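PDB 4WES: nitrogenase molybdenum-iron protein beta chain from Clostridium pasteurianum, which pairs with the alpha chain in the molybdenum-iron component of nitrogenase, which reduces dinitrogen to ammonia, and shares an [8Fe-7S] cluster with it. Local coordinates for residues Q311-A316 and G385-I390; Y95-I100 and K217-G222; G242-D247 and D320-I325; N159-N164 and E227-T232; T54-H59 and F409-M414. One frame throughout, in Å; residues are numbered along the deposited sequence.

Contact 1: Q311-A316 and G385-I390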
# COMPACT_ATOMS: atom_id res chain seq x y z
N GLN B 311 10.65 -5.38 -14.98
CA GLN B 311 10.99 -6.01 -16.26
C GLN B 311 10.60 -7.49 -16.23
O GLN B 311 11.06 -8.24 -15.35
CB GLN B 311 12.47 -5.88 -16.62
CG GLN B 311 12.98 -4.45 -16.69
CD GLN B 311 12.04 -3.54 -17.42
OE1 GLN B 311 11.86 -3.66 -18.64
NE2 GLN B 311 11.41 -2.64 -16.66
N GLY B 312 9.83 -7.91 -17.23
CA GLY B 312 9.49 -9.30 -17.39
C GLY B 312 8.45 -9.84 -16.44
O GLY B 312 8.14 -11.04 -16.47
N LYS B 313 7.87 -8.99 -15.59
CA LYS B 313 6.85 -9.46 -14.66
C LYS B 313 5.61 -9.88 -15.42
O LYS B 313 5.13 -9.11 -16.27
CB LYS B 313 6.50 -8.36 -13.64
CG LYS B 313 7.59 -8.07 -12.60
CD LYS B 313 7.52 -9.07 -11.44
CE LYS B 313 8.52 -8.81 -10.35
NZ LYS B 313 9.87 -9.00 -10.83
N LYS B 314 5.05 -11.04 -15.06
CA LYS B 314 3.83 -11.52 -15.69
C LYS B 314 2.62 -11.02 -14.92
O LYS B 314 2.54 -11.21 -13.71
CB LYS B 314 3.81 -13.04 -15.73
CG LYS B 314 4.85 -13.65 -16.65
CD LYS B 314 4.89 -15.18 -16.52
CE LYS B 314 6.10 -15.79 -17.19
NZ LYS B 314 6.17 -17.25 -16.85
N VAL B 315 1.68 -10.41 -15.63
CA VAL B 315 0.54 -9.76 -15.00
C VAL B 315 -0.77 -10.38 -15.49
O VAL B 315 -0.97 -10.58 -16.69
CB VAL B 315 0.53 -8.24 -15.29
CG1 VAL B 315 -0.55 -7.54 -14.48
CG2 VAL B 315 1.88 -7.62 -15.04
N ALA B 316 -1.66 -10.67 -14.55
CA ALA B 316 -3.06 -11.02 -14.87
C ALA B 316 -3.92 -9.81 -14.59
O ALA B 316 -3.80 -9.19 -13.53
CB ALA B 316 -3.52 -12.18 -14.01
N GLY B 385 1.74 -19.66 -13.53
CA GLY B 385 1.56 -18.60 -12.57
C GLY B 385 1.91 -17.23 -13.10
O GLY B 385 2.54 -17.07 -14.13
N VAL B 386 1.56 -16.22 -12.30
CA VAL B 386 1.87 -14.82 -12.59
C VAL B 386 2.50 -14.15 -11.40
O VAL B 386 2.56 -14.72 -10.30
CB VAL B 386 0.62 -14.04 -13.04
CG1 VAL B 386 0.05 -14.62 -14.33
CG2 VAL B 386 -0.44 -14.02 -11.96
N ASP B 387 3.05 -12.97 -11.64
CA ASP B 387 3.75 -12.18 -10.64
C ASP B 387 2.92 -11.04 -10.02
O ASP B 387 3.34 -10.43 -9.05
CB ASP B 387 5.01 -11.59 -11.27
CG ASP B 387 5.92 -12.63 -11.84
OD1 ASP B 387 6.30 -13.55 -11.06
OD2 ASP B 387 6.23 -12.60 -13.04
N LEU B 388 1.75 -10.79 -10.60
CA LEU B 388 0.95 -9.63 -10.25
C LEU B 388 -0.47 -9.86 -10.78
O LEU B 388 -0.64 -10.36 -11.87
CB LEU B 388 1.54 -8.36 -10.89
CG LEU B 388 0.90 -7.00 -10.57
CD1 LEU B 388 1.10 -6.63 -9.11
CD2 LEU B 388 1.47 -5.91 -11.49
N LEU B 389 -1.43 -9.45 -9.97
CA LEU B 389 -2.86 -9.51 -10.33
C LEU B 389 -3.44 -8.14 -10.13
O LEU B 389 -3.29 -7.55 -9.06
CB LEU B 389 -3.59 -10.52 -9.45
CG LEU B 389 -5.10 -10.63 -9.59
CD1 LEU B 389 -5.54 -11.07 -10.96
CD2 LEU B 389 -5.68 -11.55 -8.56
N ILE B 390 -4.16 -7.66 -11.13
CA ILE B 390 -4.83 -6.36 -11.11
C ILE B 390 -6.30 -6.54 -11.48
O ILE B 390 -6.60 -7.02 -12.56
CB ILE B 390 -4.17 -5.34 -12.07
CG1 ILE B 390 -2.65 -5.26 -11.86
CG2 ILE B 390 -4.83 -3.99 -11.91
CD1 ILE B 390 -1.95 -4.32 -12.79
O HOH W 1 8.43 -13.18 -14.39
O HOH W 2 4.98 -17.92 -14.70
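Asp387 and Lys314 trade two hydrogen bonds where parallel strands 314-318 and 388-391 begin. Lys314 N points almost dead straight (179°) at Asp387 OD2, 2.8 Å away on that oxygen's anti lone pair, while Asp387 N returns a bond of 2.8 Å to Lys314 O. A water adds a third link, donating to both OD2 and Gly312 O. Farther along, the parallel pairing takes over: Leu388 O accepts from Ala316 N at 2.9 Å, and Ala316 O accepts from Ile390 N at 2.9 Å. Lys313 crosses Asp387 at about a right angle, its CD 3.6 Å from Asp387 CB; the amine of Lys314 turns to Glu384 in a salt bridge. On one sheet face Val315 CG2 lies beside Leu388 CD2 (4.0 Å); on the other Ala316 CB meets Leu389 CD1 (3.8 Å). These are neighbouring strands of a five-stranded parallel sheet, with helix 426-448 against Leu388, helix 321-333 against Val315 and Ile390, and strand 337-343 on the far side of 314-318.

Contact 2: Y95-I100 and K217-G222; sequences YNPDII and KMYPEG
Tyr219 reaches out of the long loop between strand 198-200 and helix 226-231 to touch Tyr95 and Pro97, the turn that leads from helix 81-95 into strand 99-104 of the first parallel sheet of an alpha/beta fold. The contact therefore ties a connection of the second sheet to a helix-to-strand junction of the first. From CB, which already points toward the 95-100 segment, the Tyr219 side chain runs out to a ring backed on one face by its own neighbour Met218, whose CG sits over the centre. Farther out along the ring, CE1 comes 4.0 Å from Pro97 CB. CE2, on the other side, approaches Tyr95 O, which lies at the ring edge and in its plane. Next is CZ, 3.7 Å from Pro97 CB. Met218 works alongside: its extended chain crosses the Tyr95 side chain at about a right angle, putting CE 3.7 Å from Tyr95 CB and SD 4.9 Å from the ring centroid in an oblique Met-aromatic contact. The hydroxyl of Tyr95 belongs to the subunit interface, bonding to Ile47 and His447 of the alpha chain. At the tip of Tyr219, OH packs 3.3 Å from Pro97 CB and donates to Tyr95 O at 2.8 Å, approaching that carbonyl from above, 61° out of its plane.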
# COMPACT_ATOMS: atom_id res chain seq x y z
N TYR B 95 -38.95 14.95 -3.05
CA TYR B 95 -37.51 15.03 -3.20
C TYR B 95 -37.02 16.11 -4.14
O TYR B 95 -35.83 16.41 -4.15
CB TYR B 95 -36.97 13.65 -3.60
CG TYR B 95 -37.37 12.56 -2.60
CD1 TYR B 95 -37.07 12.70 -1.25
CD2 TYR B 95 -38.10 11.46 -3.00
CE1 TYR B 95 -37.46 11.74 -0.32
CE2 TYR B 95 -38.47 10.48 -2.08
CZ TYR B 95 -38.17 10.65 -0.74
OH TYR B 95 -38.53 9.70 0.19
N ASN B 96 -37.92 16.68 -4.94
CA ASN B 96 -37.61 17.87 -5.73
C ASN B 96 -36.27 17.89 -6.47
O ASN B 96 -35.53 18.86 -6.38
CB ASN B 96 -37.71 19.11 -4.84
CG ASN B 96 -37.76 20.39 -5.63
OD1 ASN B 96 -38.31 20.43 -6.74
ND2 ASN B 96 -37.20 21.43 -5.07
N PRO B 97 -35.93 16.83 -7.25
CA PRO B 97 -34.79 16.96 -8.14
C PRO B 97 -35.11 17.98 -9.23
O PRO B 97 -36.29 18.30 -9.45
CB PRO B 97 -34.66 15.55 -8.73
CG PRO B 97 -36.07 15.07 -8.76
CD PRO B 97 -36.71 15.61 -7.51
N ASP B 98 -34.08 18.45 -9.94
CA ASP B 98 -34.31 19.28 -11.13
C ASP B 98 -34.57 18.41 -12.37
O ASP B 98 -35.20 18.85 -13.34
CB ASP B 98 -33.14 20.23 -11.37
CG ASP B 98 -33.07 21.33 -10.33
OD1 ASP B 98 -34.04 21.53 -9.58
OD2 ASP B 98 -32.01 21.98 -10.28
N ILE B 99 -34.03 17.18 -12.34
CA ILE B 99 -34.13 16.25 -13.46
C ILE B 99 -34.20 14.84 -12.91
O ILE B 99 -33.46 14.48 -12.00
CB ILE B 99 -32.96 16.45 -14.45
CG1 ILE B 99 -33.08 15.50 -15.63
CG2 ILE B 99 -31.59 16.35 -13.78
CD1 ILE B 99 -32.13 15.83 -16.77
N ILE B 100 -35.13 14.06 -13.47
CA ILE B 100 -35.22 12.62 -13.22
C ILE B 100 -34.62 11.93 -14.43
O ILE B 100 -35.05 12.16 -15.55
CB ILE B 100 -36.67 12.18 -12.99
CG1 ILE B 100 -37.29 12.91 -11.79
CG2 ILE B 100 -36.74 10.67 -12.82
CD1 ILE B 100 -38.75 12.61 -11.59
N LYS B 217 -26.89 16.28 2.24
CA LYS B 217 -27.35 17.05 1.10
C LYS B 217 -27.72 16.01 0.03
O LYS B 217 -26.87 15.36 -0.55
CB LYS B 217 -26.23 18.00 0.64
CG LYS B 217 -26.59 19.04 -0.38
CD LYS B 217 -25.42 19.97 -0.66
CE LYS B 217 -25.69 20.74 -1.92
NZ LYS B 217 -26.35 22.03 -1.53
N MET B 218 -29.01 15.88 -0.25
CA MET B 218 -29.44 14.85 -1.20
C MET B 218 -28.79 14.93 -2.55
O MET B 218 -28.37 13.94 -3.12
CB MET B 218 -30.95 14.84 -1.32
CG MET B 218 -31.47 13.73 -2.17
SD MET B 218 -33.25 13.49 -1.83
CE MET B 218 -33.51 12.35 -3.03
N TYR B 219 -28.77 16.16 -3.08
CA TYR B 219 -28.11 16.47 -4.35
C TYR B 219 -26.80 17.15 -4.03
O TYR B 219 -26.78 18.34 -3.67
CB TYR B 219 -29.02 17.32 -5.27
CG TYR B 219 -30.38 16.70 -5.42
CD1 TYR B 219 -30.53 15.47 -6.05
CD2 TYR B 219 -31.49 17.27 -4.86
CE1 TYR B 219 -31.75 14.83 -6.12
CE2 TYR B 219 -32.72 16.66 -4.93
CZ TYR B 219 -32.85 15.42 -5.55
OH TYR B 219 -34.06 14.78 -5.61
N PRO B 220 -25.69 16.42 -4.14
CA PRO B 220 -24.44 17.02 -3.76
C PRO B 220 -24.05 18.19 -4.67
O PRO B 220 -24.60 18.40 -5.75
CB PRO B 220 -23.44 15.84 -3.88
CG PRO B 220 -24.29 14.62 -3.69
CD PRO B 220 -25.55 14.97 -4.40
N GLU B 221 -22.99 18.89 -4.26
CA GLU B 221 -22.55 20.05 -4.98
C GLU B 221 -22.14 19.76 -6.44
O GLU B 221 -22.32 20.65 -7.31
CB GLU B 221 -21.36 20.68 -4.23
CG GLU B 221 -21.65 21.13 -2.81
CD GLU B 221 -22.18 22.54 -2.71
OE1 GLU B 221 -22.03 23.14 -1.62
OE2 GLU B 221 -22.75 23.05 -3.71
N GLY B 222 -21.59 18.59 -6.71
CA GLY B 222 -21.05 18.28 -8.00
C GLY B 222 -22.09 17.87 -9.03
O GLY B 222 -23.30 17.97 -8.79

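Contact 3: G242-D247 and D320-I325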
# COMPACT_ATOMS: atom_id res chain seq x y z
N GLY B 242 -12.37 6.52 -24.12
CA GLY B 242 -12.81 5.14 -23.94
C GLY B 242 -13.98 4.86 -24.85
O GLY B 242 -15.10 5.22 -24.56
N SER B 243 -13.73 4.15 -25.95
CA SER B 243 -14.78 3.97 -26.95
C SER B 243 -16.01 3.23 -26.43
O SER B 243 -17.13 3.57 -26.82
CB SER B 243 -14.23 3.30 -28.20
OG SER B 243 -13.83 1.96 -27.92
N TYR B 244 -15.82 2.23 -25.58
CA TYR B 244 -16.97 1.47 -25.11
C TYR B 244 -17.94 2.35 -24.33
O TYR B 244 -19.16 2.28 -24.52
CB TYR B 244 -16.56 0.29 -24.25
CG TYR B 244 -16.03 -0.92 -24.98
CD1 TYR B 244 -14.77 -0.92 -25.56
CD2 TYR B 244 -16.76 -2.10 -25.01
CE1 TYR B 244 -14.24 -2.05 -26.16
CE2 TYR B 244 -16.24 -3.25 -25.59
CZ TYR B 244 -15.00 -3.23 -26.17
OH TYR B 244 -14.46 -4.37 -26.73
N ALA B 245 -17.41 3.15 -23.40
CA ALA B 245 -18.25 3.96 -22.55
C ALA B 245 -18.75 5.23 -23.24
O ALA B 245 -19.83 5.72 -22.89
CB ALA B 245 -17.51 4.35 -21.27
N SER B 246 -17.94 5.80 -24.13
CA SER B 246 -18.12 7.19 -24.48
C SER B 246 -18.50 7.46 -25.95
O SER B 246 -19.05 8.52 -26.26
CB SER B 246 -16.84 7.97 -24.16
OG SER B 246 -16.52 7.82 -22.78
N ASP B 247 -18.20 6.52 -26.86
CA ASP B 247 -18.41 6.82 -28.28
C ASP B 247 -19.87 6.99 -28.62
O ASP B 247 -20.19 7.83 -29.46
CB ASP B 247 -17.82 5.73 -29.17
CG ASP B 247 -16.41 5.95 -29.59
OD1 ASP B 247 -15.75 6.89 -29.13
OD2 ASP B 247 -15.94 5.14 -30.44
N ASP B 320 -12.89 -3.75 -17.00
CA ASP B 320 -13.73 -3.17 -18.03
C ASP B 320 -12.86 -2.80 -19.24
O ASP B 320 -11.67 -2.51 -19.12
CB ASP B 320 -14.47 -1.97 -17.44
CG ASP B 320 -15.41 -2.34 -16.36
OD1 ASP B 320 -15.88 -3.51 -16.33
OD2 ASP B 320 -15.76 -1.46 -15.53
N PRO B 321 -13.45 -2.80 -20.45
CA PRO B 321 -12.58 -2.83 -21.63
C PRO B 321 -11.74 -1.59 -21.81
O PRO B 321 -10.54 -1.68 -22.15
CB PRO B 321 -13.53 -3.03 -22.81
CG PRO B 321 -14.82 -3.44 -22.26
CD PRO B 321 -14.84 -3.11 -20.78
N ASP B 322 -12.32 -0.39 -21.64
CA ASP B 322 -11.54 0.82 -21.92
C ASP B 322 -10.32 0.91 -20.99
O ASP B 322 -9.20 1.18 -21.43
CB ASP B 322 -12.39 2.08 -21.77
CG ASP B 322 -13.60 2.14 -22.71
OD1 ASP B 322 -13.46 1.74 -23.89
OD2 ASP B 322 -14.68 2.60 -22.23
N GLU B 323 -10.57 0.71 -19.70
CA GLU B 323 -9.51 0.81 -18.70
C GLU B 323 -8.47 -0.28 -18.85
O GLU B 323 -7.27 -0.03 -18.67
CB GLU B 323 -10.14 0.75 -17.25
CG GLU B 323 -10.77 -0.61 -16.88
CD GLU B 323 -11.51 -0.76 -15.51
OE1 GLU B 323 -11.65 0.35 -14.87
OE2 GLU B 323 -11.82 -2.01 -15.05
N ILE B 324 -8.90 -1.49 -19.20
CA ILE B 324 -7.95 -2.60 -19.32
C ILE B 324 -7.13 -2.52 -20.62
O ILE B 324 -5.97 -2.89 -20.62
CB ILE B 324 -8.66 -3.96 -19.15
CG1 ILE B 324 -9.24 -4.11 -17.74
CG2 ILE B 324 -7.74 -5.12 -19.47
CD1 ILE B 324 -8.20 -4.11 -16.62
N ILE B 325 -7.71 -1.99 -21.70
CA ILE B 325 -6.90 -1.74 -22.87
C ILE B 325 -5.74 -0.80 -22.53
O ILE B 325 -4.60 -1.05 -22.85
CB ILE B 325 -7.76 -1.18 -24.02
CG1 ILE B 325 -8.68 -2.27 -24.59
CG2 ILE B 325 -6.89 -0.58 -25.13
CD1 ILE B 325 -9.81 -1.71 -25.41
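Gly242 and Asp322 bring two helix starts together: the segments of helices 243-257 and 321-333 meet with their axes 9.2 Å apart at closest and their directions 129° from each other. Asp322, in the first turn of its own helix, sends its carboxylate to the amide end of the other. Its two oxygens each take one N-H there, OD1 from Tyr244 N at 2.9 Å and OD2 from Ala245 N at 3.0 Å, and both use the syn lone pair, so the fork fixes the rotation of the carboxylate. The group lies close over Gly242, the N-cap residue, which has no side chain and so lets CG come 3.3 Å from Gly242 CA. Beside this grip, Pro321 CB sits over the centre of the Tyr244 ring, a CH-pi contact with the carbon 3.5 Å from the centroid and 10° off the normal, while OD1 of Asp322 lies at the edge of the same ring. The phenol tip continues to Phe350 N in helix 348-360. Amide groups at a helix start would probably favour the negative charge on Asp322. Both helices directly follow parallel strands, 237-241 and 314-318, one in each of two parallel sheets; beta-alpha junctions of this kind are characteristic of the Rossmann-like domains that build nitrogenase subunits.

Contact 4: N159-N164 and E227-T232; sequences NYLSEN and EDLKDT
Ser162 and Thr232 meet hydroxyl to hydroxyl because of their first torsions: OG of Ser162 lies anti to its carbonyl carbon (chi1 -58°), and OG1 of Thr232 sits between its backbone N and carbonyl carbon (chi1 57°). Ser162 OG donates to Thr232 OG1 at 2.8 Å, and OG1 in turn donates to Leu229 O, 2.7 Å away, so the threonine hydroxyl is both acceptor and donor in a short chain of bonds. A backbone bond runs next to it. Glu163 N donates to Lys230 O at 2.9 Å, in the carbonyl plane and on a lone pair. One residue before Ser162, Leu161 O receives a CA-H...O contact from Lys230 CA at 3.3 Å, and the first carbons of the lysine chain pass near the same oxygen before the extended chain leads its amine away. Apolar packing closes the edge where Leu161 and Leu229 approach obliquely, CD1 to CD1 at 3.8 Å. The contact is thus a packing of two helix ends, that of helix 146-161, which follows the first parallel sheet, and that of helix 226-231, which precedes strand 237-241 of the second. Lys256 of helix 243-257 also holds Asn159 O and Ser162 O. Chemically, both buried hydroxyls have an acceptor for their proton within the contact, and since the direct bonds between the segments use only neutral groups, they should be little affected by changes in ionisation.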
# COMPACT_ATOMS: atom_id res chain seq x y z
N ASN B 159 -29.65 12.91 -26.29
CA ASN B 159 -30.94 12.86 -26.98
C ASN B 159 -31.90 13.91 -26.45
O ASN B 159 -32.57 14.60 -27.23
CB ASN B 159 -31.63 11.53 -26.78
CG ASN B 159 -31.08 10.39 -27.63
OD1 ASN B 159 -30.41 10.59 -28.64
ND2 ASN B 159 -31.38 9.16 -27.20
N TYR B 160 -31.98 14.07 -25.14
CA TYR B 160 -32.94 15.00 -24.54
C TYR B 160 -32.44 16.41 -24.38
O TYR B 160 -33.26 17.32 -24.48
CB TYR B 160 -33.35 14.50 -23.15
CG TYR B 160 -34.43 13.43 -23.16
CD1 TYR B 160 -34.12 12.08 -23.34
CD2 TYR B 160 -35.77 13.76 -22.99
CE1 TYR B 160 -35.11 11.11 -23.33
CE2 TYR B 160 -36.76 12.80 -22.97
CZ TYR B 160 -36.43 11.46 -23.13
OH TYR B 160 -37.43 10.53 -23.08
N LEU B 161 -31.14 16.60 -24.11
CA LEU B 161 -30.67 17.91 -23.68
C LEU B 161 -29.82 18.70 -24.68
O LEU B 161 -29.97 19.92 -24.78
CB LEU B 161 -29.92 17.77 -22.35
CG LEU B 161 -30.73 17.16 -21.23
CD1 LEU B 161 -29.89 17.10 -19.98
CD2 LEU B 161 -32.06 17.88 -20.96
N SER B 162 -28.89 18.04 -25.37
CA SER B 162 -27.92 18.80 -26.15
C SER B 162 -28.60 19.60 -27.25
O SER B 162 -29.41 19.06 -27.99
CB SER B 162 -26.92 17.87 -26.80
OG SER B 162 -26.23 17.07 -25.83
N GLU B 163 -28.22 20.86 -27.38
CA GLU B 163 -28.81 21.70 -28.45
C GLU B 163 -27.81 22.67 -29.01
O GLU B 163 -27.07 23.34 -28.25
CB GLU B 163 -30.06 22.44 -27.97
CG GLU B 163 -30.59 23.41 -29.02
CD GLU B 163 -31.95 24.02 -28.69
OE1 GLU B 163 -32.40 23.89 -27.53
OE2 GLU B 163 -32.55 24.63 -29.60
N ASN B 164 -27.73 22.72 -30.34
CA ASN B 164 -26.92 23.70 -31.04
C ASN B 164 -27.83 24.89 -31.33
O ASN B 164 -28.77 24.77 -32.08
CB ASN B 164 -26.42 23.09 -32.33
CG ASN B 164 -25.50 24.02 -33.11
OD1 ASN B 164 -25.63 25.26 -33.07
ND2 ASN B 164 -24.56 23.42 -33.83
N GLU B 227 -27.87 23.25 -17.63
CA GLU B 227 -27.66 24.27 -18.65
C GLU B 227 -26.41 23.99 -19.46
O GLU B 227 -26.35 24.29 -20.64
CB GLU B 227 -27.61 25.66 -18.02
CG GLU B 227 -26.70 25.74 -16.80
CD GLU B 227 -27.38 25.52 -15.42
OE1 GLU B 227 -28.15 24.50 -15.17
OE2 GLU B 227 -27.08 26.41 -14.57
N ASP B 228 -25.40 23.41 -18.81
CA ASP B 228 -24.20 23.04 -19.54
C ASP B 228 -24.37 21.81 -20.40
O ASP B 228 -23.77 21.71 -21.48
CB ASP B 228 -23.02 22.92 -18.57
CG ASP B 228 -22.68 24.27 -17.95
OD1 ASP B 228 -22.49 24.31 -16.71
OD2 ASP B 228 -22.61 25.30 -18.72
N LEU B 229 -25.17 20.86 -19.92
CA LEU B 229 -25.53 19.71 -20.77
C LEU B 229 -26.26 20.18 -22.04
O LEU B 229 -25.99 19.70 -23.14
CB LEU B 229 -26.40 18.74 -19.99
CG LEU B 229 -25.71 18.10 -18.79
CD1 LEU B 229 -26.68 17.27 -17.99
CD2 LEU B 229 -24.54 17.26 -19.24
N LYS B 230 -27.16 21.14 -21.92
CA LYS B 230 -27.76 21.72 -23.13
C LYS B 230 -26.70 22.34 -24.04
O LYS B 230 -26.71 22.13 -25.27
CB LYS B 230 -28.83 22.77 -22.77
CG LYS B 230 -30.04 22.19 -22.07
CD LYS B 230 -31.01 23.29 -21.70
CE LYS B 230 -32.22 22.75 -20.97
NZ LYS B 230 -33.16 23.82 -20.54
N ASP B 231 -25.78 23.06 -23.44
CA ASP B 231 -24.78 23.82 -24.16
C ASP B 231 -23.73 22.96 -24.86
O ASP B 231 -22.96 23.48 -25.68
CB ASP B 231 -24.11 24.82 -23.22
CG ASP B 231 -23.43 25.98 -23.97
OD1 ASP B 231 -24.07 26.60 -24.87
OD2 ASP B 231 -22.27 26.30 -23.62
N THR B 232 -23.72 21.66 -24.57
CA THR B 232 -22.79 20.75 -25.28
C THR B 232 -22.99 20.76 -26.80
O THR B 232 -22.05 20.48 -27.55
CB THR B 232 -22.91 19.29 -24.80
OG1 THR B 232 -24.25 18.83 -24.94
CG2 THR B 232 -22.46 19.17 -23.37

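Contact 5: T54-H59 and F409-M414; sequences TVLSRH and FGFPIM
His59 plugs its imidazole into a hollow of the 409-414 loop. CG stands anti to the backbone N (chi1 176°), and beyond it ND1 accepts from Ile413 N at 2.8 Å in a nearly straight bond (170°), with the donor tilted 20° from the ring plane. The backbone of Pro412 and Gly410 O border the ring edge, CE1 lying 3.5 Å from that oxygen. Over one face comes a single ring atom of Phe411, CD1, 3.7 Å above the imidazole plane and toward the rim, with the two rings inclined to each other. A turn earlier, Val55 is the bump that fills the neighbouring notch, CG2 against Pro412 CB (3.8 Å) and CG1 against Phe411 CZ, crossing both side chains at about a right angle. The peptide before Pro412 is cis, and the proline and Phe411 both meet this part of helix 46-60, the helix that carries the [8Fe-7S] cluster ligand Cys48. Leu56 CD2 also reaches Phe411, at CE1. At the far end, Met414 lays SD 3.7 Å from Arg58 CB, and Arg58 O takes a CA-H...O contact from Met414 CA. The amine NZ of Lys61, a residue of the iron(II) site, hydrogen-bonds to both Arg58 O and Met414 O, while the Arg58 side chain comes within about 5 Å of the bound homocitrate.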
# COMPACT_ATOMS: atom_id res chain seq x y z
N THR B 54 -26.70 -0.12 -3.77
CA THR B 54 -25.84 -0.75 -2.79
C THR B 54 -24.42 -0.87 -3.24
O THR B 54 -23.47 -0.61 -2.47
CB THR B 54 -26.43 -2.12 -2.37
OG1 THR B 54 -27.65 -1.88 -1.64
CG2 THR B 54 -25.49 -2.93 -1.52
N VAL B 55 -24.20 -1.33 -4.48
CA VAL B 55 -22.82 -1.54 -4.92
C VAL B 55 -22.08 -0.19 -4.96
O VAL B 55 -20.90 -0.11 -4.65
CB VAL B 55 -22.73 -2.32 -6.24
CG1 VAL B 55 -23.25 -1.52 -7.41
CG2 VAL B 55 -21.30 -2.78 -6.50
N LEU B 56 -22.78 0.88 -5.38
CA LEU B 56 -22.15 2.20 -5.37
C LEU B 56 -21.76 2.63 -3.96
O LEU B 56 -20.66 3.17 -3.79
CB LEU B 56 -23.09 3.20 -6.03
CG LEU B 56 -23.31 3.01 -7.54
CD1 LEU B 56 -24.40 3.95 -8.04
CD2 LEU B 56 -22.02 3.23 -8.33
N SER B 57 -22.62 2.41 -2.97
CA SER B 57 -22.25 2.75 -1.60
C SER B 57 -21.11 1.88 -1.08
O SER B 57 -20.24 2.38 -0.34
CB SER B 57 -23.43 2.65 -0.66
OG SER B 57 -24.38 3.67 -0.90
N ARG B 58 -21.08 0.60 -1.45
CA ARG B 58 -19.98 -0.27 -1.00
C ARG B 58 -18.63 0.14 -1.59
O ARG B 58 -17.59 -0.04 -0.94
CB ARG B 58 -20.30 -1.74 -1.35
CG ARG B 58 -21.39 -2.32 -0.51
CD ARG B 58 -21.82 -3.71 -1.02
NE ARG B 58 -22.72 -4.36 -0.07
CZ ARG B 58 -23.54 -5.36 -0.39
NH1 ARG B 58 -23.47 -5.93 -1.60
NH2 ARG B 58 -24.39 -5.80 0.52
N HIS B 59 -18.63 0.63 -2.83
CA HIS B 59 -17.43 1.06 -3.52
C HIS B 59 -16.95 2.41 -2.97
O HIS B 59 -15.79 2.57 -2.63
CB HIS B 59 -17.71 1.12 -5.04
CG HIS B 59 -16.57 1.63 -5.85
ND1 HIS B 59 -15.70 0.82 -6.53
CD2 HIS B 59 -16.25 2.90 -6.18
CE1 HIS B 59 -14.86 1.58 -7.20
NE2 HIS B 59 -15.18 2.84 -7.01
N PHE B 409 -8.18 -2.32 -8.67
CA PHE B 409 -8.32 -1.42 -9.81
C PHE B 409 -9.71 -1.60 -10.39
O PHE B 409 -10.23 -2.73 -10.42
CB PHE B 409 -7.24 -1.80 -10.83
CG PHE B 409 -7.23 -1.00 -12.10
CD1 PHE B 409 -6.42 0.10 -12.21
CD2 PHE B 409 -7.98 -1.38 -13.17
CE1 PHE B 409 -6.39 0.83 -13.40
CE2 PHE B 409 -7.95 -0.67 -14.36
CZ PHE B 409 -7.16 0.44 -14.47
N GLY B 410 -10.33 -0.53 -10.84
CA GLY B 410 -11.62 -0.63 -11.52
C GLY B 410 -12.78 -0.67 -10.57
O GLY B 410 -12.86 0.10 -9.62
N PHE B 411 -13.74 -1.56 -10.84
CA PHE B 411 -15.06 -1.49 -10.21
C PHE B 411 -15.67 -2.87 -10.06
O PHE B 411 -15.66 -3.62 -11.04
CB PHE B 411 -15.99 -0.63 -11.09
CG PHE B 411 -17.42 -0.57 -10.61
CD1 PHE B 411 -17.79 0.26 -9.60
CD2 PHE B 411 -18.39 -1.33 -11.21
CE1 PHE B 411 -19.11 0.30 -9.16
CE2 PHE B 411 -19.68 -1.31 -10.81
CZ PHE B 411 -20.05 -0.51 -9.76
N PRO B 412 -16.26 -3.18 -8.91
CA PRO B 412 -16.24 -2.40 -7.67
C PRO B 412 -15.05 -2.76 -6.78
O PRO B 412 -14.65 -3.93 -6.71
CB PRO B 412 -17.56 -2.79 -7.01
CG PRO B 412 -17.79 -4.16 -7.44
CD PRO B 412 -17.17 -4.33 -8.80
N ILE B 413 -14.54 -1.74 -6.09
CA ILE B 413 -13.54 -1.91 -5.04
C ILE B 413 -14.28 -1.58 -3.75
O ILE B 413 -14.61 -0.41 -3.52
CB ILE B 413 -12.32 -0.99 -5.24
CG1 ILE B 413 -11.63 -1.26 -6.59
CG2 ILE B 413 -11.37 -1.17 -4.09
CD1 ILE B 413 -10.60 -0.20 -6.93
N MET B 414 -14.55 -2.60 -2.94
CA MET B 414 -15.51 -2.49 -1.84
C MET B 414 -14.85 -2.77 -0.48
O MET B 414 -15.59 -2.84 0.51
CB MET B 414 -16.67 -3.47 -2.03
CG MET B 414 -17.42 -3.20 -3.33
SD MET B 414 -18.83 -4.25 -3.61
CE MET B 414 -18.06 -5.83 -3.92

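From the N terminus, helix 46-60 opens contact 5, which is not closed until residues 409-414 and so encloses everything else. Inside it come two crossed pairs in series. Contact 2 starts at 95-100 and contact 4 at 159-164; the first closes at 217-222, the second at 227-232, and the two touch through Ile99 and Leu161, joining the first sheet's elements to connections of the second. Then contact 3 runs from 242-247 to 320-325, across contact 1, from 311-316 to 385-390, linking second and third sheets and pairing strands within the third. Ile390 and Glu323 finally both pack on the 409-414 loop, bringing contacts 1 and 3 up against contact 5.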